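Local atomic coordinates of tryptophan--tRNA ligase (Mycoplasma pneumoniae, PDB entry 2YY5), a protein that probably catalyses the ATP-dependent attachment of L-tryptophan to tRNA(Trp), releasing AMP and diphosphate, and works as a homodimer. Residues H46-T49 against V50-P54; L57-N60 against N61-L64; L80-Q83 against S84-L87; T109-K112 against A113-E117. The protein carries 1 engineered substitution. All coordinates share one frame; numbering follows the deposited sequence.

In the fold
The four local contacts lie in the class I, Rossmann-type catalytic domain, around the bound tryptophanyl-adenylate analogue WSA. Interaction 1 holds His-46 of the ligand pocket. Its Phe-52 packs on Leu-57 of interaction 2, CD1 to CB 4.0 Å, and His-46 CD2 lies 3.6 Å from Gln-83 OE1 of interaction 3. Interactions 2 and 3 meet where Asn-61 ND2 comes within 3.9 Å of Leu-82 CD1, so interactions 1, 2 and 3 touch one another, and each also touches the second subunit. Interaction 4 stands apart: its nearest atoms are about 6 Å from interaction 1 and about 15 Å from interaction 2. Even so, the side chain of Lys-114 approaches WSA to about 7 Å.

Interaction 1: residues H46-T49 against V50-P54; sequences HSIT and VDFQP. With WSA (5'-O-[(L-tryptophylamino)sulfonyl]adenosine), chain J.
Val-50 starts the chain's exit from the turn that ends helix 44-47, and its two methyls divide the work: CG2 lies 3.6 Å from Ser-47 O, while CG1 rests against the carbonyl of Thr-49. Leu-132 of helix 131-144 packs on the valine as well. Asp-51 turns outward, where its carboxylate makes a long, weak ion pair with Lys-174 of the second subunit. Phe-52 brings its ring back to the turn. With chi1 at 76°, CG sits between the backbone N and the carbonyl carbon, and the ring lies alongside Ile-48. The CG2 methyl of Ile-48 stands over one face in a CH-pi contact, 3.5 Å from the ring centroid and 17° off the normal, while Val-50 O lies in plane at the ring edge. Gln-53 occupies the N-cap position of helix 54-71. Within the turn, Thr-49 OG1 donates to His-46 O (2.6 Å), tilted 27° from the carbonyl plane. His-46 itself faces the ligand: WSA CD1 lies over one side of its imidazole, 3.3 Å from NE2, which is hydrogen-bonded to Asp-142. The chemistry implies that a hydroxyl-to-backbone bond and a methyl-ring contact hold the turn that follows His-46, whose ring meets the indole of the bound analogue.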
loop_
_atom_site.group_PDB
_atom_site.type_symbol
_atom_site.label_atom_id
_atom_site.label_comp_id
_atom_site.label_asym_id
_atom_site.label_seq_id
_atom_site.Cartn_x
_atom_site.Cartn_y
_atom_site.Cartn_z
ATOM N N HIS B 46 2.666 -3.132 -10.123
ATOM C CA HIS B 46 4.086 -2.794 -10.140
ATOM C C HIS B 46 4.362 -1.838 -11.288
ATOM O O HIS B 46 5.294 -1.041 -11.237
ATOM C CB HIS B 46 4.930 -4.063 -10.298
ATOM C CG HIS B 46 5.021 -4.874 -9.043
ATOM N ND1 HIS B 46 5.902 -4.571 -8.028
ATOM C CD2 HIS B 46 4.291 -5.925 -8.605
ATOM C CE1 HIS B 46 5.707 -5.398 -7.019
ATOM N NE2 HIS B 46 4.736 -6.230 -7.341
ATOM N N SER B 47 3.526 -1.912 -12.317
ATOM C CA SER B 47 3.674 -1.060 -13.492
ATOM C C SER B 47 3.322 0.397 -13.210
ATOM O O SER B 47 3.988 1.309 -13.705
ATOM C CB SER B 47 2.800 -1.589 -14.629
ATOM O OG SER B 47 3.213 -2.885 -14.990
ATOM N N ILE B 48 2.277 0.611 -12.414
ATOM C CA ILE B 48 1.852 1.964 -12.082
ATOM C C ILE B 48 2.686 2.620 -10.979
ATOM O O ILE B 48 2.248 3.596 -10.375
ATOM C CB ILE B 48 0.368 2.007 -11.657
ATOM C CG1 ILE B 48 0.160 1.215 -10.367
ATOM C CG2 ILE B 48 -0.512 1.447 -12.759
ATOM C CD1 ILE B 48 -1.202 1.464 -9.744
ATOM N N THR B 49 3.871 2.085 -10.695
ATOM C CA THR B 49 4.716 2.700 -9.680
ATOM C C THR B 49 5.470 3.870 -10.309
ATOM O O THR B 49 6.158 4.617 -9.622
ATOM C CB THR B 49 5.717 1.696 -9.031
ATOM O OG1 THR B 49 6.454 1.001 -10.040
ATOM C CG2 THR B 49 4.971 0.698 -8.155
ATOM N N VAL B 50 5.336 4.015 -11.625
ATOM C CA VAL B 50 5.948 5.125 -12.359
ATOM C C VAL B 50 4.862 5.713 -13.261
ATOM O O VAL B 50 3.841 5.067 -13.502
ATOM C CB VAL B 50 7.164 4.680 -13.249
ATOM C CG1 VAL B 50 8.361 4.335 -12.378
ATOM C CG2 VAL B 50 6.785 3.493 -14.114
ATOM N N ASP B 51 5.066 6.937 -13.746
ATOM C CA ASP B 51 4.088 7.570 -14.622
ATOM C C ASP B 51 3.735 6.577 -15.726
ATOM O O ASP B 51 4.607 5.877 -16.244
ATOM C CB ASP B 51 4.660 8.855 -15.222
ATOM C CG ASP B 51 3.647 9.607 -16.063
ATOM O OD1 ASP B 51 2.525 9.861 -15.572
ATOM O OD2 ASP B 51 3.974 9.946 -17.218
ATOM N N PHE B 52 2.458 6.513 -16.082
ATOM C CA PHE B 52 2.015 5.563 -17.096
ATOM C C PHE B 52 0.709 6.043 -17.727
ATOM O O PHE B 52 0.009 6.877 -17.164
ATOM C CB PHE B 52 1.772 4.209 -16.426
ATOM C CG PHE B 52 0.495 4.166 -15.640
ATOM C CD1 PHE B 52 -0.687 3.723 -16.232
ATOM C CD2 PHE B 52 0.446 4.673 -14.344
ATOM C CE1 PHE B 52 -1.903 3.791 -15.550
ATOM C CE2 PHE B 52 -0.769 4.748 -13.653
ATOM C CZ PHE B 52 -1.945 4.307 -14.260
ATOM N N GLN B 53 0.368 5.502 -18.887
ATOM C CA GLN B 53 -0.876 5.888 -19.545
ATOM C C GLN B 53 -1.912 4.771 -19.398
ATOM O O GLN B 53 -1.717 3.658 -19.885
ATOM C CB GLN B 53 -0.635 6.185 -21.032
ATOM C CG GLN B 53 0.276 7.380 -21.310
ATOM C CD GLN B 53 -0.274 8.691 -20.760
ATOM O OE1 GLN B 53 -1.420 9.067 -21.037
ATOM N NE2 GLN B 53 0.546 9.398 -19.985
ATOM N N PRO B 54 -3.026 5.056 -18.717
ATOM C CA PRO B 54 -4.076 4.050 -18.523
ATOM C C PRO B 54 -4.482 3.294 -19.790
ATOM O O PRO B 54 -4.895 2.137 -19.733
ATOM C CB PRO B 54 -5.228 4.858 -17.904
ATOM C CG PRO B 54 -4.897 6.291 -18.237
ATOM C CD PRO B 54 -3.408 6.337 -18.104
HETATM C CD2 WSA J . 7.191 -10.647 -9.377
HETATM C CE3 WSA J . 7.890 -11.741 -9.876
HETATM C CZ3 WSA J . 7.898 -12.933 -9.162
HETATM C CH2 WSA J . 7.210 -13.027 -7.955
HETATM C CZ2 WSA J . 6.513 -11.932 -7.459
HETATM C CE2 WSA J . 6.506 -10.740 -8.174
HETATM N N11 WSA J . 5.921 -9.564 -7.957
HETATM C CD1 WSA J . 6.200 -8.739 -8.961
HETATM C CG WSA J . 6.972 -9.359 -9.852
HETATM C CB WSA J . 7.497 -8.764 -11.156
HETATM C CA WSA J . 9.027 -8.707 -11.173
HETATM N NH3 WSA J . 9.525 -7.918 -10.038
HETATM C C WSA J . 9.482 -8.063 -12.485
HETATM O O WSA J . 9.413 -6.847 -12.633
HETATM N NS WSA J . 9.938 -8.874 -13.433
HETATM S S WSA J . 9.861 -8.143 -14.888
HETATM O O1S WSA J . 8.441 -7.781 -15.208
HETATM O O2S WSA J . 10.682 -6.887 -14.880
HETATM O "O5'" WSA J . 10.370 -9.089 -15.836
HETATM C "C5'" WSA J . 9.795 -10.400 -15.863
HETATM C "C4'" WSA J . 10.798 -11.535 -15.632
HETATM O "O4'" WSA J . 11.856 -11.456 -16.604
HETATM C "C3'" WSA J . 11.466 -11.504 -14.255
HETATM O "O3'" WSA J . 11.617 -12.839 -13.763
HETATM C "C2'" WSA J . 12.837 -10.918 -14.585
HETATM O "O2'" WSA J . 13.792 -11.349 -13.611
HETATM C "C1'" WSA J . 13.092 -11.652 -15.900
HETATM N N9 WSA J . 14.197 -10.997 -16.642
HETATM C C8 WSA J . 14.255 -9.700 -16.933
HETATM N N7 WSA J . 15.344 -9.451 -17.656
HETATM C C5 WSA J . 15.986 -10.605 -17.828
HETATM C C4 WSA J . 15.258 -11.588 -17.172
HETATM N N3 WSA J . 15.704 -12.855 -17.195
HETATM C C2 WSA J . 16.819 -13.166 -17.834
HETATM N N1 WSA J . 17.532 -12.253 -18.469
HETATM C C6 WSA J . 17.147 -10.968 -18.488
HETATM N N6 WSA J . 17.860 -10.052 -19.143
#

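Interaction 2: residues L57-N60 against N61-L64; sequences LKQN and NFDL
The ring of Phe-62 receives the amide of Gln-59 at its edge: NE2 lies in the ring plane, 3.7 Å from CD1, and the amide is turned 71° against the ring. Arg-311 adds a cation-pi interaction with the same phenyl, and Val-314 packs on it, both from helix 311-340. The Gln-59 amide also addresses the carboxylate of Asp-63, one turn on, with the two planes 62° apart. NE2 donates to OD2 at 2.6 Å, but the bond is bent and weak. A bend at chi2 (47°) turns the amide toward the next turn of the helix, where Asp-63 stands. The stronger partner of Asp-63 is Arg-66, in a salt bridge to OD1, so the carboxylate is shared between an amide and a guanidinium. All eight residues belong to helix 54-71, the long helix of the beta-alpha-beta crossover from strand 37-42 to strand 78-82 in the Rossmann-type domain. Regular i to i+4 bonds carry it, among them Asn-61 N to Leu-57 O (2.8 Å) and Leu-64 N to Asn-60 O (2.8 Å). On the flank facing strand 37-42 and helix 44-47, the amide of Asn-61 lies across the end of Leu-57, whose CD2 is 3.4 Å from OD1 and 3.6 Å from ND2. Asp-44 and Val-42 pack on Asn-61, and Ala-13 of the predicted ATP site touches both Asn-61 and Leu-64.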
loop_
_atom_site.group_PDB
_atom_site.type_symbol
_atom_site.label_atom_id
_atom_site.label_comp_id
_atom_site.label_asym_id
_atom_site.label_seq_id
_atom_site.Cartn_x
_atom_site.Cartn_y
_atom_site.Cartn_z
ATOM N N LEU B 57 -1.586 0.855 -20.381
ATOM C CA LEU B 57 -1.612 -0.191 -19.365
ATOM C C LEU B 57 -2.607 -1.268 -19.800
ATOM O O LEU B 57 -2.272 -2.448 -19.864
ATOM C CB LEU B 57 -2.006 0.422 -18.007
ATOM C CG LEU B 57 -1.761 -0.277 -16.654
ATOM C CD1 LEU B 57 -3.092 -0.619 -16.027
ATOM C CD2 LEU B 57 -0.906 -1.531 -16.811
ATOM N N LYS B 58 -3.826 -0.851 -20.120
ATOM C CA LYS B 58 -4.868 -1.778 -20.552
ATOM C C LYS B 58 -4.417 -2.607 -21.747
ATOM O O LYS B 58 -4.538 -3.833 -21.746
ATOM C CB LYS B 58 -6.141 -1.008 -20.915
ATOM C CG LYS B 58 -7.157 -0.939 -19.788
ATOM C CD LYS B 58 -7.962 0.357 -19.817
ATOM C CE LYS B 58 -8.732 0.544 -21.113
ATOM N NZ LYS B 58 -9.469 1.835 -21.092
ATOM N N GLN B 59 -3.890 -1.934 -22.762
ATOM C CA GLN B 59 -3.439 -2.618 -23.961
ATOM C C GLN B 59 -2.351 -3.642 -23.647
ATOM O O GLN B 59 -2.395 -4.775 -24.137
ATOM C CB GLN B 59 -2.932 -1.599 -24.987
ATOM C CG GLN B 59 -2.428 -2.208 -26.301
ATOM C CD GLN B 59 -3.383 -3.245 -26.885
ATOM O OE1 GLN B 59 -4.601 -3.079 -26.849
ATOM N NE2 GLN B 59 -2.825 -4.316 -27.436
ATOM N N ASN B 60 -1.392 -3.246 -22.813
ATOM C CA ASN B 60 -0.286 -4.114 -22.428
ATOM C C ASN B 60 -0.721 -5.324 -21.597
ATOM O O ASN B 60 -0.278 -6.444 -21.867
ATOM C CB ASN B 60 0.775 -3.307 -21.677
ATOM C CG ASN B 60 1.580 -2.398 -22.595
ATOM O OD1 ASN B 60 2.387 -1.588 -22.127
ATOM N ND2 ASN B 60 1.374 -2.534 -23.907
ATOM N N ASN B 61 -1.570 -5.105 -20.588
ATOM C CA ASN B 61 -2.058 -6.213 -19.759
ATOM C C ASN B 61 -2.688 -7.265 -20.676
ATOM O O ASN B 61 -2.482 -8.468 -20.507
ATOM C CB ASN B 61 -3.100 -5.733 -18.734
ATOM C CG ASN B 61 -2.495 -4.872 -17.634
ATOM O OD1 ASN B 61 -1.274 -4.817 -17.472
ATOM N ND2 ASN B 61 -3.351 -4.202 -16.865
ATOM N N PHE B 62 -3.454 -6.798 -21.652
ATOM C CA PHE B 62 -4.093 -7.678 -22.617
ATOM C C PHE B 62 -3.010 -8.389 -23.440
ATOM O O PHE B 62 -3.019 -9.610 -23.583
ATOM C CB PHE B 62 -5.018 -6.842 -23.521
ATOM C CG PHE B 62 -5.395 -7.515 -24.818
ATOM C CD1 PHE B 62 -4.914 -7.030 -26.030
ATOM C CD2 PHE B 62 -6.248 -8.616 -24.833
ATOM C CE1 PHE B 62 -5.279 -7.629 -27.240
ATOM C CE2 PHE B 62 -6.618 -9.222 -26.035
ATOM C CZ PHE B 62 -6.133 -8.725 -27.241
ATOM N N ASP B 63 -2.074 -7.615 -23.970
ATOM C CA ASP B 63 -1.002 -8.172 -24.781
ATOM C C ASP B 63 -0.137 -9.216 -24.061
ATOM O O ASP B 63 0.336 -10.169 -24.686
ATOM C CB ASP B 63 -0.108 -7.050 -25.321
ATOM C CG ASP B 63 -0.780 -6.236 -26.417
ATOM O OD1 ASP B 63 -1.591 -6.808 -27.178
ATOM O OD2 ASP B 63 -0.482 -5.025 -26.530
ATOM N N LEU B 64 0.079 -9.041 -22.759
ATOM C CA LEU B 64 0.888 -9.999 -22.014
ATOM C C LEU B 64 0.166 -11.339 -21.889
ATOM O O LEU B 64 0.776 -12.388 -22.065
ATOM C CB LEU B 64 1.225 -9.469 -20.616
ATOM C CG LEU B 64 2.201 -10.315 -19.785
ATOM C CD1 LEU B 64 3.560 -10.387 -20.468
ATOM C CD2 LEU B 64 2.352 -9.703 -18.421
#

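Interaction 3: residues L80-Q83 against S84-L87; sequences LFLQ and SDLL
Phe-81 and Leu-86 meet through different first torsions: the phenylalanine places CG between its backbone N and carbonyl carbon (chi1 66°), whereas Leu-86 puts CG anti to its carbonyl carbon (chi1 -73°). The side chains then cross at about a right angle, CD1 of Phe-81 lying 3.9 Å from CD1 of Leu-86. Tyr-146 and Ala-325 pack on both. A tight 3-10 turn brings the pair together. Asp-85 N donates to Leu-82 O (2.7 Å) and Leu-86 N to Gln-83 O (3.1 Å), both i to i+3 bonds, as a 3-10 turn has. A water joins the strand to the turn, accepting from Leu-82 N at 2.8 Å and donating to Asp-85 OD1 at 2.7 Å. The other carboxylate oxygen, OD2, takes a hydrogen bond from Ser-344 N of the second subunit. Beside them, Ser-84 OG lies 3.3 Å from Leu-82 CD2, and the hydroxyl is hydrogen-bonded to Asp-44 OD1 of its own chain and to Gly-343 N of the second subunit. The extended side chain of Gln-83 accepts from Leu-45 N at OE1, and NE2 makes a weak bond to Asp-142 OD1. The whole is a strand end passing into a loop at the carboxy-terminal edge of a parallel Rossmann-type sheet, where class I synthetases form their active site.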
loop_
_atom_site.group_PDB
_atom_site.type_symbol
_atom_site.label_atom_id
_atom_site.label_comp_id
_atom_site.label_asym_id
_atom_site.label_seq_id
_atom_site.Cartn_x
_atom_site.Cartn_y
_atom_site.Cartn_z
ATOM N N LEU B 80 -3.625 -18.187 -14.295
ATOM C CA LEU B 80 -3.119 -16.920 -14.815
ATOM C C LEU B 80 -4.100 -15.800 -14.470
ATOM O O LEU B 80 -5.238 -15.806 -14.928
ATOM C CB LEU B 80 -2.937 -17.023 -16.334
ATOM C CG LEU B 80 -2.623 -15.756 -17.139
ATOM C CD1 LEU B 80 -1.302 -15.124 -16.686
ATOM C CD2 LEU B 80 -2.569 -16.128 -18.622
ATOM N N PHE B 81 -3.660 -14.838 -13.666
ATOM C CA PHE B 81 -4.543 -13.752 -13.261
ATOM C C PHE B 81 -3.933 -12.355 -13.353
ATOM O O PHE B 81 -2.748 -12.204 -13.624
ATOM C CB PHE B 81 -5.037 -14.006 -11.837
ATOM C CG PHE B 81 -3.953 -13.954 -10.786
ATOM C CD1 PHE B 81 -3.846 -12.858 -9.932
ATOM C CD2 PHE B 81 -3.093 -15.036 -10.596
ATOM C CE1 PHE B 81 -2.910 -12.844 -8.892
ATOM C CE2 PHE B 81 -2.152 -15.032 -9.556
ATOM C CZ PHE B 81 -2.063 -13.935 -8.702
ATOM N N LEU B 82 -4.765 -11.334 -13.133
ATOM C CA LEU B 82 -4.309 -9.947 -13.166
ATOM C C LEU B 82 -4.250 -9.450 -11.731
ATOM O O LEU B 82 -5.279 -9.345 -11.064
ATOM C CB LEU B 82 -5.270 -9.071 -13.972
ATOM C CG LEU B 82 -4.827 -7.607 -14.068
ATOM C CD1 LEU B 82 -3.605 -7.546 -14.962
ATOM C CD2 LEU B 82 -5.934 -6.720 -14.629
ATOM N N GLN B 83 -3.038 -9.152 -11.268
ATOM C CA GLN B 83 -2.794 -8.682 -9.907
ATOM C C GLN B 83 -3.845 -7.708 -9.358
ATOM O O GLN B 83 -4.354 -7.890 -8.254
ATOM C CB GLN B 83 -1.396 -8.049 -9.835
ATOM C CG GLN B 83 -0.979 -7.555 -8.455
ATOM C CD GLN B 83 0.417 -6.962 -8.458
ATOM O OE1 GLN B 83 0.878 -6.450 -9.474
ATOM N NE2 GLN B 83 1.088 -7.010 -7.315
ATOM N N SER B 84 -4.175 -6.682 -10.127
ATOM C CA SER B 84 -5.152 -5.700 -9.679
ATOM C C SER B 84 -6.566 -6.254 -9.477
ATOM O O SER B 84 -7.396 -5.593 -8.848
ATOM C CB SER B 84 -5.199 -4.517 -10.665
ATOM O OG SER B 84 -5.741 -4.890 -11.926
ATOM N N ASP B 85 -6.858 -7.442 -10.014
ATOM C CA ASP B 85 -8.195 -8.026 -9.852
ATOM C C ASP B 85 -8.412 -8.519 -8.430
ATOM O O ASP B 85 -9.542 -8.814 -8.036
ATOM C CB ASP B 85 -8.415 -9.192 -10.821
ATOM C CG ASP B 85 -8.962 -8.748 -12.168
ATOM O OD1 ASP B 85 -8.848 -9.528 -13.136
ATOM O OD2 ASP B 85 -9.518 -7.634 -12.264
ATOM N N LEU B 86 -7.324 -8.620 -7.671
ATOM C CA LEU B 86 -7.395 -9.070 -6.289
ATOM C C LEU B 86 -6.985 -8.024 -5.245
ATOM O O LEU B 86 -5.804 -7.755 -5.045
ATOM C CB LEU B 86 -6.530 -10.322 -6.091
ATOM C CG LEU B 86 -7.030 -11.638 -6.683
ATOM C CD1 LEU B 86 -7.030 -11.547 -8.202
ATOM C CD2 LEU B 86 -6.138 -12.784 -6.210
ATOM N N LEU B 87 -7.961 -7.443 -4.565
ATOM C CA LEU B 87 -7.654 -6.482 -3.518
ATOM C C LEU B 87 -6.736 -7.114 -2.463
ATOM O O LEU B 87 -6.062 -6.399 -1.710
ATOM C CB LEU B 87 -8.949 -6.000 -2.854
ATOM C CG LEU B 87 -9.680 -4.808 -3.485
ATOM C CD1 LEU B 87 -9.292 -4.641 -4.938
ATOM C CD2 LEU B 87 -11.163 -5.011 -3.332
HETATM O O HOH W 1 -7.484 -11.857 -12.878
#

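Interaction 4: residues T109-K112 against A113-E117; sequences TQFK and AKKAE
Ala-113 N donates to Thr-109 O at 3.0 Å in an almost straight bond (176°), and two residues further along, Phe-111 O receives Lys-115 N at 2.7 Å. Both are i to i+4 bonds of helix 109-115, a short surface helix of the class I catalytic domain, and beyond them the regular pattern fades. Ala-116 N makes a weak bond to Lys-112 O, and Glu-117 N closes weakly on Lys-114 O as the chain passes into the loop. Phe-111 O thus takes one good bond from Lys-115 N and a weak one from Lys-114 N. The lysine side chains leave in different directions. Lys-112 bends at its last torsion, and its NZ makes a weak hydrogen bond to the backbone O of Arg-107. Lys-114 runs past Gln-110, its CB against Gln-110 O and its NZ 4.2 Å from Gln-110 CG. Tyr-135 of helix 131-144 touches both residues, and a sulfate ion, probably from the crystallisation liquor, makes a long, weak ion pair with Lys-114 NZ. Gln-110 also lies near Asp-156 and Lys-202 of the predicted ATP site, consistent with this flank bordering the nucleotide pocket. On another flank the phenyl of Phe-111, packed on Leu-133 and Ile-128, carries the aliphatic chain of Lys-115 obliquely over one face. Lys-115 CB sits 4.0 Å above the ring plane near the rim, and CD makes an off-centre CH-pi contact, 3.8 Å from Phe-111 CE2.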
loop_
_atom_site.group_PDB
_atom_site.type_symbol
_atom_site.label_atom_id
_atom_site.label_comp_id
_atom_site.label_asym_id
_atom_site.label_seq_id
_atom_site.Cartn_x
_atom_site.Cartn_y
_atom_site.Cartn_z
ATOM N N THR B 109 19.385 -2.566 -4.630
ATOM C CA THR B 109 20.125 -2.141 -5.809
ATOM C C THR B 109 19.203 -1.626 -6.900
ATOM O O THR B 109 19.518 -0.655 -7.582
ATOM C CB THR B 109 20.995 -3.293 -6.379
ATOM O OG1 THR B 109 20.154 -4.373 -6.800
ATOM C CG2 THR B 109 21.966 -3.797 -5.318
ATOM N N GLN B 110 18.058 -2.274 -7.063
ATOM C CA GLN B 110 17.114 -1.861 -8.086
ATOM C C GLN B 110 16.596 -0.457 -7.805
ATOM O O GLN B 110 16.311 0.302 -8.726
ATOM C CB GLN B 110 15.945 -2.833 -8.143
ATOM C CG GLN B 110 15.500 -3.166 -9.544
ATOM C CD GLN B 110 16.362 -4.229 -10.183
ATOM O OE1 GLN B 110 16.678 -5.241 -9.556
ATOM N NE2 GLN B 110 16.735 -4.019 -11.443
ATOM N N PHE B 111 16.468 -0.110 -6.530
ATOM C CA PHE B 111 15.985 1.216 -6.158
ATOM C C PHE B 111 17.027 2.278 -6.458
ATOM O O PHE B 111 16.704 3.348 -6.966
ATOM C CB PHE B 111 15.643 1.276 -4.673
ATOM C CG PHE B 111 15.292 2.652 -4.198
ATOM C CD1 PHE B 111 14.202 3.332 -4.735
ATOM C CD2 PHE B 111 16.055 3.278 -3.227
ATOM C CE1 PHE B 111 13.882 4.615 -4.311
ATOM C CE2 PHE B 111 15.741 4.565 -2.797
ATOM C CZ PHE B 111 14.654 5.234 -3.338
ATOM N N LYS B 112 18.278 1.985 -6.119
ATOM C CA LYS B 112 19.370 2.916 -6.363
ATOM C C LYS B 112 19.486 3.218 -7.859
ATOM O O LYS B 112 19.482 4.376 -8.273
ATOM C CB LYS B 112 20.696 2.325 -5.869
ATOM C CG LYS B 112 20.896 2.279 -4.354
ATOM C CD LYS B 112 22.286 1.717 -4.046
ATOM C CE LYS B 112 22.764 2.035 -2.636
ATOM N NZ LYS B 112 22.074 1.239 -1.594
ATOM N N ALA B 113 19.580 2.166 -8.663
ATOM C CA ALA B 113 19.725 2.305 -10.104
ATOM C C ALA B 113 18.476 2.838 -10.781
ATOM O O ALA B 113 18.497 3.174 -11.967
ATOM C CB ALA B 113 20.100 0.970 -10.713
ATOM N N LYS B 114 17.386 2.916 -10.031
ATOM C CA LYS B 114 16.137 3.394 -10.597
ATOM C C LYS B 114 15.844 4.824 -10.140
ATOM O O LYS B 114 15.286 5.616 -10.898
ATOM C CB LYS B 114 15.007 2.436 -10.207
ATOM C CG LYS B 114 13.814 2.457 -11.144
ATOM C CD LYS B 114 13.147 1.082 -11.256
ATOM C CE LYS B 114 14.007 0.098 -12.039
ATOM N NZ LYS B 114 13.247 -1.131 -12.415
ATOM N N LYS B 115 16.234 5.155 -8.909
ATOM C CA LYS B 115 16.028 6.501 -8.376
ATOM C C LYS B 115 17.025 7.417 -9.067
ATOM O O LYS B 115 16.936 8.638 -8.973
ATOM C CB LYS B 115 16.289 6.549 -6.865
ATOM C CG LYS B 115 17.759 6.423 -6.497
ATOM C CD LYS B 115 18.006 6.642 -5.016
ATOM C CE LYS B 115 17.938 8.101 -4.637
ATOM N NZ LYS B 115 18.214 8.278 -3.183
ATOM N N ALA B 116 17.988 6.806 -9.746
ATOM C CA ALA B 116 19.010 7.552 -10.463
ATOM C C ALA B 116 18.601 7.661 -11.925
ATOM O O ALA B 116 19.253 8.342 -12.712
ATOM C CB ALA B 116 20.357 6.847 -10.339
ATOM N N GLU B 117 17.515 6.982 -12.280
ATOM C CA GLU B 117 17.010 7.005 -13.647
ATOM C C GLU B 117 15.964 8.092 -13.865
ATOM O O GLU B 117 15.211 8.034 -14.843
ATOM C CB GLU B 117 16.401 5.647 -14.028
ATOM C CG GLU B 117 17.408 4.600 -14.488
ATOM C CD GLU B 117 16.744 3.313 -14.957
ATOM O OE1 GLU B 117 17.458 2.427 -15.478
ATOM O OE2 GLU B 117 15.508 3.189 -14.805
#